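Local coordinates for protein Alpha/beta hydrolase (Pseudomonas aeruginosa PAO1, PDB 4R1D) that probably works as a calcium-binding lipase exported by a type VI secretion system and kept harmless in its own cell by the inhibitor Tli4, at residues A[60-65]-A[70-75]; A[92-97]-A[304-309]; A[255-260]-A[324-329]. One frame throughout, in Å; residues are numbered along the deposited sequence. Where two conformers were deposited one is given.

Contact 1: residues A[60-65]-A[70-75]; sequences TNLRNK and EVWRPP
L62 lies against W72, CB to CB at 3.8 Å, its methyl CD1 coming obliquely to the indole. The two form an antiparallel hydrogen-bonded pair and turn to the same face of the sheet; W211 and V111 also touch the L62 side chain. V71 comes in next to them, its CG2 4.0 Å from L62 CB. Strands 62-64 and 70-72 are the arms of a beta hairpin, and V71 and W72 both sit opposite L62: a classic beta bulge. L62 O therefore takes two bonds from one face of its carbonyl plane. The one from V71 N, 3.0 Å long, is fairly straight. The other, from W72 N at 3.1 Å, is more bent, 139° at the hydrogen. L62 N returns a bond to W72 O at 2.9 Å.

W72 has CG anti to its backbone N (chi1 -170°), which swings the indole edge toward 60-61: CD1 is 3.3 Å from T60 O, near the ring plane, while NE1 bonds M58 O. N61 crosses R73 and P74 with its amide, OD1 lying 3.3 Å from R73 CG, and ND2 is held by G137 O. Backbone bonds thus fix the bulge, the L62 and W72 side chains meet on one face, and the charged ends of R73 and E70 pair beyond the hairpin, with D114 and with R177 of the Tli4 chain.

Contact 2: residues A[92-97]-A[304-309]; sequences WTWAWR and VVLGRN
W94 alone carries 92-97 to V305, L306 and G307, and the chain leads up to it along the last turn of helix 84-95. W92 comes first; its carbonyl O lies in the plane of the W96 ring, at the edge, and receives a weak bond from W96 NE1 at 2.9 Å, bent to 124°. T93 follows, with OG1 tied back to G89 O and its carbonyl at the edge of the R97 guanidinium.

Residues 92-95 form a wider, pi-type turn at the end of the helix. W94 CB points to the loop that runs from helix 289-296 to helix 310-317; chi1 of -176° carries the indole away from the backbone N, and the ring reaches that loop with its six-membered part, CZ2 and CH2. V305 O sits over one face of the ring, toward the rim and 3.9 Å from CZ2, while N76 ND2 bonds that same oxygen. L306 O is met in the ring plane, 3.4 Å from CH2. V305 crosses the indole at about a right angle, its CG2 4.1 Å from NE1 and also over the guanidinium of R308. L306 adds a looser touch, CD2 to W94 CH2 at 4.3 Å. G307 passes at phi 156°, a value glycine takes up readily, and two residues on N309 serves as N-cap of helix 310-317, with OD1 bonded to E312 N.

R102 makes a cation-pi contact with W94 and bonds its carbonyl O, which R97 N also reaches at 3.0 Å. W96 turns its NE1 over the guanidinium of R97, and R97 NH1 forms a salt bridge with E179 of the Tli4 chain.

Contact 3: residues A[255-260]-A[324-329]; sequences HSMGGL and LELAPS
The backbone of 255-260 turns sharply where strand 250-255 gives way to helix 258-267, through a type II' turn from H255 to G258 closed by G258 N on H255 O at 2.9 Å. S256 sits in it at phi 58°, psi -134°. Strand, tight turn and helix, with the sequence HSMGG, match the nucleophile elbow of alpha/beta hydrolases, and the bond from S256 OG to H535 NE2 is consistent with S256 being the nucleophile. Facing it, 324-329 leaves helix 321-324 through a type I turn from L324 to A327. The closest CA atoms, M257 and L326, remain 7.6 Å apart, and the gap is bridged by side chains.

M257 CB points at the loop from the residue after the serine. Its SD meets L326 CB at 3.9 Å, the two side chains crossing at about a right angle; the methionine was modelled in two conformers, and this describes one of them. One turn on, L260 brings CD2 to 4.3 Å from E325 O, an oxygen that accepts from H415 NE2. The carboxylate of E325 is taken by S214 OG and N215 N.

No hydrogen bond joins the two segments: a sulfur and a methyl make van der Waals touches on a CB and a carbonyl O, the first depending on the conformer, while the polar groups of E325 find their partners in other parts of the chain.

Contacts 1 and 2 adjoin, their centres 12 Å apart, and strand 70-72 leads on to helix 84-95. W72 is one bridge between them: its CH2 approaches V305 O to 3.3 Å and its CZ2 lies 3.4 Å from V304 CG1. E70 is another, its carbonyl O 3.3 Å from R97 NH2. Contact 3, with the probable nucleophile elbow, lies nearer the middle of the chain; its centre is about 19 Å from that of contact 1 and 21 Å from that of contact 2, nearest atoms about 8 Å away in both cases. Contacts 1 and 2 touch Tli4, contact 3 does not, and all three lie away from the calcium site of E152, D156, F202 and D203.

Contact 1: residues A[60-65]-A[70-75]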
ATOM      1  N   THR A  60      -1.556   5.661  -3.058  1.00 14.72           N
ATOM      2  CA  THR A  60      -2.109   5.179  -4.321  1.00 15.76           C
ATOM      3  C   THR A  60      -3.278   4.236  -4.063  1.00 17.12           C
ATOM      4  O   THR A  60      -3.189   3.348  -3.224  1.00 13.07           O
ATOM      5  CB  THR A  60      -1.023   4.456  -5.169  1.00 13.94           C
ATOM      6  OG1 THR A  60       0.069   5.358  -5.437  1.00 12.78           O
ATOM      7  CG2 THR A  60      -1.592   3.922  -6.506  1.00 13.62           C
ATOM      8  N   ASN A  61      -4.367   4.444  -4.791  1.00 13.97           N
ATOM      9  CA  ASN A  61      -5.531   3.555  -4.724  1.00 16.35           C
ATOM     10  C   ASN A  61      -5.202   2.157  -5.206  1.00 16.16           C
ATOM     11  O   ASN A  61      -4.464   2.007  -6.178  1.00 15.03           O
ATOM     12  CB  ASN A  61      -6.651   4.115  -5.598  1.00 14.01           C
ATOM     13  CG  ASN A  61      -7.064   5.514  -5.192  1.00 19.62           C
ATOM     14  OD1 ASN A  61      -7.154   5.829  -4.004  1.00 19.03           O
ATOM     15  ND2 ASN A  61      -7.326   6.369  -6.186  1.00 15.38           N
ATOM     16  N   LEU A  62      -5.775   1.136  -4.562  1.00 13.90           N
ATOM     17  CA  LEU A  62      -5.504  -0.252  -4.933  1.00 13.34           C
ATOM     18  C   LEU A  62      -6.794  -1.037  -5.059  1.00 12.38           C
ATOM     19  O   LEU A  62      -7.771  -0.772  -4.350  1.00 13.95           O
ATOM     20  CB  LEU A  62      -4.647  -0.956  -3.872  1.00 12.46           C
ATOM     21  CG  LEU A  62      -3.359  -0.248  -3.460  1.00 15.23           C
ATOM     22  CD1 LEU A  62      -2.731  -0.990  -2.289  1.00 14.68           C
ATOM     23  CD2 LEU A  62      -2.393  -0.155  -4.645  1.00 12.71           C
ATOM     24  N   ARG A  63      -6.769  -2.017  -5.946  1.00 14.29           N
ATOM     25  CA  ARG A  63      -7.862  -2.957  -6.072  1.00 14.14           C
ATOM     26  C   ARG A  63      -7.293  -4.358  -6.058  1.00 15.15           C
ATOM     27  O   ARG A  63      -6.114  -4.557  -6.343  1.00 13.85           O
ATOM     28  CB  ARG A  63      -8.629  -2.701  -7.373  1.00 15.42           C
ATOM     29  CG  ARG A  63      -7.783  -2.917  -8.621  1.00 14.42           C
ATOM     30  CD  ARG A  63      -8.533  -2.459  -9.864  1.00 15.45           C
ATOM     31  NE  ARG A  63      -7.743  -2.702 -11.069  1.00 17.75           N
ATOM     32  CZ  ARG A  63      -7.826  -1.968 -12.173  1.00 22.71           C
ATOM     33  NH1 ARG A  63      -8.641  -0.919 -12.215  1.00 22.86           N
ATOM     34  NH2 ARG A  63      -7.075  -2.265 -13.219  1.00 24.56           N
ATOM     35  N   ASN A  64      -8.130  -5.338  -5.731  1.00 15.00           N
ATOM     36  CA  ASN A  64      -7.679  -6.730  -5.749  1.00 13.96           C
ATOM     37  C   ASN A  64      -7.325  -7.115  -7.189  1.00 13.99           C
ATOM     38  O   ASN A  64      -8.081  -6.840  -8.113  1.00 14.91           O
ATOM     39  CB  ASN A  64      -8.765  -7.655  -5.166  1.00 15.61           C
ATOM     40  CG  ASN A  64      -8.365  -9.128  -5.186  1.00 16.42           C
ATOM     41  OD1 ASN A  64      -8.459  -9.788  -6.224  1.00 15.45           O
ATOM     42  ND2 ASN A  64      -7.944  -9.663  -4.022  1.00 14.95           N
ATOM     43  N   LYS A  65      -6.160  -7.721  -7.380  1.00 13.59           N
ATOM     44  CA  LYS A  65      -5.635  -7.992  -8.710  1.00 13.99           C
ATOM     45  C   LYS A  65      -6.488  -8.999  -9.483  1.00 16.16           C
ATOM     46  O   LYS A  65      -6.630  -8.891 -10.709  1.00 18.64           O
ATOM     47  CB  LYS A  65      -4.179  -8.470  -8.612  1.00 15.59           C
ATOM     48  CG  LYS A  65      -3.467  -8.585  -9.935  1.00 18.83           C
ATOM     49  CD  LYS A  65      -2.115  -9.303  -9.785  1.00 27.00           C
ATOM     50  CE  LYS A  65      -1.244  -8.647  -8.751  1.00 26.69           C
ATOM     51  NZ  LYS A  65       0.188  -9.096  -8.812  1.00 21.16           N
ATOM     52  N   GLU A  70     -12.386  -2.685  -5.018  1.00 18.02           N
ATOM     53  CA  GLU A  70     -11.555  -1.684  -4.340  1.00 14.99           C
ATOM     54  C   GLU A  70     -11.150  -2.158  -2.941  1.00 17.03           C
ATOM     55  O   GLU A  70     -12.007  -2.540  -2.150  1.00 16.56           O
ATOM     56  CB  GLU A  70     -12.321  -0.363  -4.223  1.00 16.88           C
ATOM     57  CG  GLU A  70     -12.676   0.310  -5.544  1.00 18.89           C
ATOM     58  CD  GLU A  70     -13.893  -0.296  -6.237  1.00 22.07           C
ATOM     59  OE1 GLU A  70     -14.543  -1.183  -5.646  1.00 17.82           O
ATOM     60  OE2 GLU A  70     -14.202   0.128  -7.376  1.00 20.99           O
ATOM     61  N   VAL A  71      -9.853  -2.128  -2.632  1.00 14.29           N
ATOM     62  CA  VAL A  71      -9.379  -2.503  -1.302  1.00 15.63           C
ATOM     63  C   VAL A  71      -8.640  -1.363  -0.603  1.00 18.12           C
ATOM     64  O   VAL A  71      -8.313  -1.470   0.574  1.00 17.44           O
ATOM     65  CB  VAL A  71      -8.441  -3.731  -1.351  1.00 12.63           C
ATOM     66  CG1 VAL A  71      -9.202  -4.968  -1.847  1.00 16.19           C
ATOM     67  CG2 VAL A  71      -7.259  -3.442  -2.241  1.00 19.00           C
ATOM     68  N   TRP A  72      -8.352  -0.286  -1.326  1.00 13.38           N
ATOM     69  CA  TRP A  72      -7.639   0.852  -0.722  1.00 14.69           C
ATOM     70  C   TRP A  72      -7.982   2.121  -1.482  1.00 15.99           C
ATOM     71  O   TRP A  72      -7.702   2.220  -2.670  1.00 15.41           O
ATOM     72  CB  TRP A  72      -6.124   0.663  -0.755  1.00 13.81           C
ATOM     73  CG  TRP A  72      -5.421   1.708   0.064  1.00 15.40           C
ATOM     74  CD1 TRP A  72      -4.668   2.761  -0.389  1.00 15.11           C
ATOM     75  CD2 TRP A  72      -5.444   1.813   1.491  1.00 17.03           C
ATOM     76  NE1 TRP A  72      -4.211   3.513   0.685  1.00 16.31           N
ATOM     77  CE2 TRP A  72      -4.680   2.947   1.847  1.00 15.97           C
ATOM     78  CE3 TRP A  72      -6.037   1.054   2.504  1.00 15.12           C
ATOM     79  CZ2 TRP A  72      -4.486   3.327   3.174  1.00 17.92           C
ATOM     80  CZ3 TRP A  72      -5.838   1.431   3.824  1.00 14.29           C
ATOM     81  CH2 TRP A  72      -5.077   2.554   4.149  1.00 16.28           C
ATOM     82  N   ARG A  73      -8.613   3.063  -0.790  1.00 16.95           N
ATOM     83  CA  ARG A  73      -8.983   4.340  -1.377  1.00 17.49           C
ATOM     84  C   ARG A  73      -9.081   5.408  -0.290  1.00 17.85           C
ATOM     85  O   ARG A  73     -10.168   5.750   0.200  1.00 18.45           O
ATOM     86  CB  ARG A  73     -10.265   4.232  -2.188  1.00 22.32           C
ATOM     87  CG  ARG A  73     -10.325   5.267  -3.301  1.00 24.82           C
ATOM     88  CD  ARG A  73     -11.516   5.045  -4.205  1.00 23.34           C
ATOM     89  NE  ARG A  73     -11.270   4.104  -5.296  1.00 18.54           N
ATOM     90  CZ  ARG A  73     -12.041   4.057  -6.376  1.00 21.91           C
ATOM     91  NH1 ARG A  73     -13.052   4.910  -6.475  1.00 23.69           N
ATOM     92  NH2 ARG A  73     -11.799   3.195  -7.355  1.00 18.20           N
ATOM     93  N   PRO A  74      -7.914   5.929   0.089  1.00 16.00           N
ATOM     94  CA  PRO A  74      -7.669   6.907   1.149  1.00 17.76           C
ATOM     95  C   PRO A  74      -8.347   8.234   0.845  1.00 20.02           C
ATOM     96  O   PRO A  74      -8.590   8.546  -0.318  1.00 18.38           O
ATOM     97  CB  PRO A  74      -6.149   7.066   1.120  1.00 19.12           C
ATOM     98  CG  PRO A  74      -5.757   6.702  -0.290  1.00 16.75           C
ATOM     99  CD  PRO A  74      -6.684   5.570  -0.633  1.00 14.73           C
ATOM    100  N   PRO A  75      -8.657   9.016   1.885  1.00 17.80           N
ATOM    101  CA  PRO A  75      -8.364   8.768   3.304  1.00 16.31           C
ATOM    102  C   PRO A  75      -9.351   7.802   3.934  1.00 21.65           C
ATOM    103  O   PRO A  75     -10.511   7.744   3.516  1.00 19.06           O
ATOM    104  CB  PRO A  75      -8.558  10.150   3.931  1.00 20.61           C
ATOM    105  CG  PRO A  75      -9.637  10.758   3.102  1.00 26.62           C
ATOM    106  CD  PRO A  75      -9.353  10.300   1.689  1.00 23.99           C
TER
HETATM  107  O   HOH W   1      -7.740   8.032  -2.977  1.00 26.62           O

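Contact 2: residues A[92-97]-A[304-309]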
ATOM      1  N   TRP A  92     -16.317   1.441   2.661  1.00 16.08           N
ATOM      2  CA  TRP A  92     -16.260   0.310   1.742  1.00 15.32           C
ATOM      3  C   TRP A  92     -14.895  -0.364   1.680  1.00 19.55           C
ATOM      4  O   TRP A  92     -14.800  -1.584   1.547  1.00 17.92           O
ATOM      5  CB  TRP A  92     -16.624   0.786   0.345  1.00 17.87           C
ATOM      6  CG  TRP A  92     -16.509  -0.251  -0.722  1.00 16.29           C
ATOM      7  CD1 TRP A  92     -15.624  -0.254  -1.755  1.00 20.29           C
ATOM      8  CD2 TRP A  92     -17.312  -1.430  -0.878  1.00 19.06           C
ATOM      9  NE1 TRP A  92     -15.825  -1.354  -2.552  1.00 20.20           N
ATOM     10  CE2 TRP A  92     -16.852  -2.096  -2.034  1.00 16.74           C
ATOM     11  CE3 TRP A  92     -18.367  -1.989  -0.151  1.00 15.87           C
ATOM     12  CZ2 TRP A  92     -17.416  -3.288  -2.489  1.00 17.05           C
ATOM     13  CZ3 TRP A  92     -18.924  -3.179  -0.600  1.00 16.76           C
ATOM     14  CH2 TRP A  92     -18.449  -3.814  -1.759  1.00 18.50           C
ATOM     15  N   THR A  93     -13.833   0.437   1.732  1.00 18.06           N
ATOM     16  CA  THR A  93     -12.494  -0.125   1.607  1.00 23.01           C
ATOM     17  C   THR A  93     -11.914  -0.580   2.944  1.00 20.67           C
ATOM     18  O   THR A  93     -11.030  -1.433   2.972  1.00 33.22           O
ATOM     19  CB  THR A  93     -11.498   0.876   0.982  1.00 16.55           C
ATOM     20  OG1 THR A  93     -11.458   2.068   1.774  1.00 17.83           O
ATOM     21  CG2 THR A  93     -11.902   1.201  -0.448  1.00 21.75           C
ATOM     22  N   TRP A  94     -12.401  -0.029   4.048  1.00 17.98           N
ATOM     23  CA  TRP A  94     -11.686  -0.226   5.306  1.00 20.61           C
ATOM     24  C   TRP A  94     -12.557  -0.544   6.522  1.00 20.01           C
ATOM     25  O   TRP A  94     -12.383  -1.580   7.172  1.00 20.27           O
ATOM     26  CB  TRP A  94     -10.807   1.006   5.577  1.00 19.63           C
ATOM     27  CG  TRP A  94      -9.949   0.895   6.787  1.00 19.09           C
ATOM     28  CD1 TRP A  94     -10.134   1.522   7.976  1.00 18.74           C
ATOM     29  CD2 TRP A  94      -8.751   0.113   6.924  1.00 14.57           C
ATOM     30  NE1 TRP A  94      -9.136   1.176   8.859  1.00 21.84           N
ATOM     31  CE2 TRP A  94      -8.265   0.326   8.232  1.00 20.69           C
ATOM     32  CE3 TRP A  94      -8.037  -0.726   6.067  1.00 21.60           C
ATOM     33  CZ2 TRP A  94      -7.108  -0.284   8.707  1.00 16.54           C
ATOM     34  CZ3 TRP A  94      -6.882  -1.330   6.543  1.00 17.49           C
ATOM     35  CH2 TRP A  94      -6.436  -1.104   7.853  1.00 17.53           C
ATOM     36  N   ALA A  95     -13.478   0.355   6.832  1.00 18.71           N
ATOM     37  CA  ALA A  95     -14.261   0.257   8.051  1.00 17.65           C
ATOM     38  C   ALA A  95     -15.007  -1.070   8.191  1.00 17.08           C
ATOM     39  O   ALA A  95     -15.072  -1.617   9.293  1.00 19.83           O
ATOM     40  CB  ALA A  95     -15.223   1.435   8.165  1.00 22.35           C
ATOM     41  N   TRP A  96     -15.561  -1.595   7.098  1.00 15.58           N
ATOM     42  CA  TRP A  96     -16.343  -2.837   7.200  1.00 16.99           C
ATOM     43  C   TRP A  96     -15.509  -4.101   7.048  1.00 18.76           C
ATOM     44  O   TRP A  96     -16.035  -5.213   7.188  1.00 17.72           O
ATOM     45  CB  TRP A  96     -17.514  -2.861   6.197  1.00 17.82           C
ATOM     46  CG  TRP A  96     -17.212  -3.413   4.815  1.00 18.42           C
ATOM     47  CD1 TRP A  96     -16.442  -2.832   3.846  1.00 19.68           C
ATOM     48  CD2 TRP A  96     -17.739  -4.621   4.228  1.00 16.11           C
ATOM     49  NE1 TRP A  96     -16.435  -3.611   2.712  1.00 17.87           N
ATOM     50  CE2 TRP A  96     -17.230  -4.708   2.918  1.00 17.04           C
ATOM     51  CE3 TRP A  96     -18.590  -5.633   4.687  1.00 15.61           C
ATOM     52  CZ2 TRP A  96     -17.535  -5.772   2.059  1.00 17.21           C
ATOM     53  CZ3 TRP A  96     -18.895  -6.696   3.828  1.00 14.94           C
ATOM     54  CH2 TRP A  96     -18.363  -6.756   2.534  1.00 18.07           C
ATOM     55  N   ARG A  97     -14.220  -3.926   6.763  1.00 16.02           N
ATOM     56  CA  ARG A  97     -13.303  -5.058   6.624  1.00 16.45           C
ATOM     57  C   ARG A  97     -12.799  -5.492   7.992  1.00 17.98           C
ATOM     58  O   ARG A  97     -12.154  -4.700   8.685  1.00 18.04           O
ATOM     59  CB  ARG A  97     -12.090  -4.657   5.782  1.00 18.29           C
ATOM     60  CG  ARG A  97     -12.425  -4.021   4.430  1.00 26.11           C
ATOM     61  CD  ARG A  97     -12.916  -5.055   3.447  1.00 22.12           C
ATOM     62  NE  ARG A  97     -12.998  -4.523   2.087  1.00 22.18           N
ATOM     63  CZ  ARG A  97     -13.613  -5.148   1.085  1.00 19.11           C
ATOM     64  NH1 ARG A  97     -14.189  -6.330   1.295  1.00 16.49           N
ATOM     65  NH2 ARG A  97     -13.633  -4.604  -0.132  1.00 21.45           N
ATOM     66  N   VAL A 304      -4.843   8.807   7.143  1.00 19.46           N
ATOM     67  CA  VAL A 304      -4.624   7.508   6.530  1.00 16.83           C
ATOM     68  C   VAL A 304      -3.992   6.576   7.547  1.00 22.08           C
ATOM     69  O   VAL A 304      -2.964   6.907   8.140  1.00 18.14           O
ATOM     70  CB  VAL A 304      -3.742   7.633   5.296  1.00 18.65           C
ATOM     71  CG1 VAL A 304      -3.731   6.336   4.538  1.00 28.43           C
ATOM     72  CG2 VAL A 304      -4.270   8.753   4.410  1.00 24.16           C
ATOM     73  N   VAL A 305      -4.620   5.422   7.754  1.00 17.56           N
ATOM     74  CA  VAL A 305      -4.236   4.532   8.842  1.00 15.55           C
ATOM     75  C   VAL A 305      -4.276   3.073   8.414  1.00 18.57           C
ATOM     76  O   VAL A 305      -4.990   2.725   7.484  1.00 15.08           O
ATOM     77  CB  VAL A 305      -5.162   4.723  10.066  1.00 15.22           C
ATOM     78  CG1 VAL A 305      -5.142   6.175  10.538  1.00 20.42           C
ATOM     79  CG2 VAL A 305      -6.589   4.287   9.742  1.00 17.80           C
ATOM     80  N   LEU A 306      -3.512   2.223   9.098  1.00 13.51           N
ATOM     81  CA  LEU A 306      -3.600   0.783   8.890  1.00 15.75           C
ATOM     82  C   LEU A 306      -4.077   0.062  10.151  1.00 16.53           C
ATOM     83  O   LEU A 306      -3.992  -1.157  10.250  1.00 19.37           O
ATOM     84  CB  LEU A 306      -2.258   0.217   8.427  1.00 17.95           C
ATOM     85  CG  LEU A 306      -1.776   0.718   7.068  1.00 20.18           C
ATOM     86  CD1 LEU A 306      -0.385   0.194   6.746  1.00 20.51           C
ATOM     87  CD2 LEU A 306      -2.768   0.271   5.990  1.00 17.53           C
ATOM     88  N   GLY A 307      -4.582   0.822  11.114  1.00 18.50           N
ATOM     89  CA  GLY A 307      -5.144   0.221  12.308  1.00 18.91           C
ATOM     90  C   GLY A 307      -5.145   1.150  13.505  1.00 15.58           C
ATOM     91  O   GLY A 307      -4.438   2.161  13.523  1.00 19.63           O
ATOM     92  N   ARG A 308      -5.951   0.794  14.504  1.00 17.70           N
ATOM     93  CA  ARG A 308      -6.128   1.634  15.689  1.00 16.67           C
ATOM     94  C   ARG A 308      -5.459   1.048  16.926  1.00 16.66           C
ATOM     95  O   ARG A 308      -5.563   1.610  18.016  1.00 20.83           O
ATOM     96  CB  ARG A 308      -7.610   1.825  15.974  1.00 25.31           C
ATOM     97  CG  ARG A 308      -8.333   2.569  14.886  1.00 31.87           C
ATOM     98  CD  ARG A 308      -7.737   3.945  14.700  1.00 40.98           C
ATOM     99  NE  ARG A 308      -8.529   4.723  13.760  1.00 39.70           N
ATOM    100  CZ  ARG A 308      -8.190   5.924  13.317  1.00 34.59           C
ATOM    101  NH1 ARG A 308      -7.065   6.493  13.732  1.00 42.07           N
ATOM    102  NH2 ARG A 308      -8.982   6.551  12.459  1.00 41.11           N
ATOM    103  N   ASN A 309      -4.800  -0.085  16.759  1.00 18.97           N
ATOM    104  CA  ASN A 309      -3.964  -0.647  17.818  1.00 17.80           C
ATOM    105  C   ASN A 309      -2.841  -1.467  17.200  1.00 19.64           C
ATOM    106  O   ASN A 309      -2.754  -1.623  15.963  1.00 17.53           O
ATOM    107  CB  ASN A 309      -4.785  -1.463  18.840  1.00 18.20           C
ATOM    108  CG  ASN A 309      -5.534  -2.627  18.208  1.00 19.63           C
ATOM    109  OD1 ASN A 309      -5.034  -3.286  17.308  1.00 18.67           O
ATOM    110  ND2 ASN A 309      -6.746  -2.890  18.697  1.00 24.71           N
TER

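Contact 3: residues A[255-260]-A[324-329]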
ATOM      1  N   HIS A 255       6.672  12.579  -3.699  1.00 12.60           N
ATOM      2  CA  HIS A 255       6.208  12.857  -2.339  1.00 10.85           C
ATOM      3  C   HIS A 255       6.581  11.706  -1.412  1.00 15.80           C
ATOM      4  O   HIS A 255       6.361  10.535  -1.734  1.00 14.76           O
ATOM      5  CB  HIS A 255       4.694  13.045  -2.343  1.00 13.08           C
ATOM      6  CG  HIS A 255       4.104  13.374  -1.007  1.00 13.18           C
ATOM      7  ND1 HIS A 255       4.389  14.541  -0.324  1.00 17.50           N
ATOM      8  CD2 HIS A 255       3.236  12.690  -0.233  1.00 10.48           C
ATOM      9  CE1 HIS A 255       3.710  14.558   0.811  1.00 10.06           C
ATOM     10  NE2 HIS A 255       2.997  13.453   0.885  1.00 18.77           N
ATOM     11  N   SER A 256       7.161  12.031  -0.267  1.00 12.87           N
ATOM     12  CA  SER A 256       7.288  11.023   0.787  1.00 14.13           C
ATOM     13  C   SER A 256       8.065   9.791   0.291  1.00 13.45           C
ATOM     14  O   SER A 256       9.116   9.918  -0.338  1.00 15.38           O
ATOM     15  CB  SER A 256       5.877  10.634   1.264  1.00 18.30           C
ATOM     16  OG  SER A 256       5.904   9.713   2.350  1.00 19.66           O
ATOM     17  N   MET A 257       7.557   8.589   0.568  1.00 15.76           N
ATOM     18  CA  MET A 257       8.271   7.369   0.184  0.65 15.41           C
ATOM     19  C   MET A 257       8.431   7.221  -1.326  1.00 12.42           C
ATOM     20  O   MET A 257       9.224   6.403  -1.802  1.00 15.41           O
ATOM     21  CB  MET A 257       7.592   6.136   0.767  0.65 17.20           C
ATOM     22  CG  MET A 257       7.969   5.894   2.214  0.65 19.79           C
ATOM     23  SD  MET A 257       7.242   4.368   2.824  0.65 31.19           S
ATOM     24  CE  MET A 257       7.147   3.419   1.288  0.65 10.58           C
ATOM     25  N   GLY A 258       7.680   8.011  -2.083  1.00 13.92           N
ATOM     26  CA  GLY A 258       7.863   8.033  -3.524  1.00 11.79           C
ATOM     27  C   GLY A 258       9.296   8.417  -3.875  1.00 16.52           C
ATOM     28  O   GLY A 258       9.784   8.123  -4.962  1.00 13.72           O
ATOM     29  N   GLY A 259       9.978   9.077  -2.943  1.00 11.79           N
ATOM     30  CA  GLY A 259      11.368   9.437  -3.144  1.00 12.70           C
ATOM     31  C   GLY A 259      12.306   8.239  -3.089  1.00 14.99           C
ATOM     32  O   GLY A 259      13.371   8.234  -3.706  1.00 13.91           O
ATOM     33  N   LEU A 260      11.928   7.234  -2.315  1.00 14.73           N
ATOM     34  CA  LEU A 260      12.715   6.010  -2.269  1.00 15.81           C
ATOM     35  C   LEU A 260      12.515   5.213  -3.566  1.00 14.80           C
ATOM     36  O   LEU A 260      13.466   4.619  -4.101  1.00 16.94           O
ATOM     37  CB  LEU A 260      12.352   5.174  -1.041  1.00 14.33           C
ATOM     38  CG  LEU A 260      12.887   5.673   0.313  1.00 21.34           C
ATOM     39  CD1 LEU A 260      12.303   7.000   0.701  1.00 22.90           C
ATOM     40  CD2 LEU A 260      12.581   4.632   1.394  1.00 28.52           C
ATOM     41  N   LEU A 324       7.357  -1.811   5.592  1.00 16.82           N
ATOM     42  CA  LEU A 324       8.475  -2.031   6.504  1.00 19.81           C
ATOM     43  C   LEU A 324       9.702  -1.247   6.084  1.00 17.92           C
ATOM     44  O   LEU A 324      10.553  -0.930   6.916  1.00 20.43           O
ATOM     45  CB  LEU A 324       8.848  -3.517   6.565  1.00 15.41           C
ATOM     46  CG  LEU A 324       7.974  -4.354   7.488  1.00 19.46           C
ATOM     47  CD1 LEU A 324       8.314  -5.832   7.336  1.00 18.88           C
ATOM     48  CD2 LEU A 324       8.109  -3.899   8.947  1.00 20.53           C
ATOM     49  N   GLU A 325       9.808  -0.951   4.792  1.00 14.50           N
ATOM     50  CA  GLU A 325      10.965  -0.215   4.289  1.00 15.72           C
ATOM     51  C   GLU A 325      11.023   1.219   4.813  1.00 15.44           C
ATOM     52  O   GLU A 325      12.038   1.891   4.671  1.00 16.58           O
ATOM     53  CB  GLU A 325      11.030  -0.257   2.760  1.00 16.40           C
ATOM     54  CG  GLU A 325      11.625  -1.558   2.231  1.00 16.63           C
ATOM     55  CD  GLU A 325      11.327  -1.801   0.763  1.00 21.39           C
ATOM     56  OE1 GLU A 325      10.791  -0.884   0.105  1.00 16.20           O
ATOM     57  OE2 GLU A 325      11.630  -2.913   0.278  1.00 19.00           O
ATOM     58  N   LEU A 326       9.940   1.677   5.432  1.00 15.72           N
ATOM     59  CA  LEU A 326       9.941   2.976   6.093  1.00 15.79           C
ATOM     60  C   LEU A 326      10.706   2.933   7.422  1.00 16.23           C
ATOM     61  O   LEU A 326      10.996   3.972   8.011  1.00 16.36           O
ATOM     62  CB  LEU A 326       8.505   3.440   6.345  1.00 16.19           C
ATOM     63  CG  LEU A 326       8.291   4.724   7.156  1.00 23.63           C
ATOM     64  CD1 LEU A 326       8.880   5.920   6.406  1.00 20.14           C
ATOM     65  CD2 LEU A 326       6.815   4.955   7.467  1.00 21.59           C
ATOM     66  N   ALA A 327      11.019   1.735   7.903  1.00 14.96           N
ATOM     67  CA  ALA A 327      11.696   1.611   9.197  1.00 17.67           C
ATOM     68  C   ALA A 327      13.063   2.297   9.143  1.00 16.46           C
ATOM     69  O   ALA A 327      13.704   2.305   8.097  1.00 15.60           O
ATOM     70  CB  ALA A 327      11.844   0.159   9.563  1.00 15.80           C
ATOM     71  N   PRO A 328      13.504   2.904  10.268  1.00 13.78           N
ATOM     72  CA  PRO A 328      14.828   3.542  10.254  1.00 14.67           C
ATOM     73  C   PRO A 328      15.945   2.593   9.792  1.00 16.02           C
ATOM     74  O   PRO A 328      15.982   1.427  10.186  1.00 18.41           O
ATOM     75  CB  PRO A 328      15.036   3.961  11.720  1.00 13.60           C
ATOM     76  CG  PRO A 328      13.641   4.262  12.203  1.00 13.52           C
ATOM     77  CD  PRO A 328      12.763   3.180  11.512  1.00 14.39           C
ATOM     78  N   SER A 329      16.848   3.099   8.958  1.00 13.77           N
ATOM     79  CA  SER A 329      17.982   2.319   8.475  1.00 15.32           C
ATOM     80  C   SER A 329      19.098   2.317   9.517  1.00 19.88           C
ATOM     81  O   SER A 329      18.952   2.911  10.585  1.00 17.23           O
ATOM     82  CB  SER A 329      18.509   2.933   7.189  1.00 15.73           C
ATOM     83  OG  SER A 329      19.042   4.226   7.448  1.00 17.19           O
TER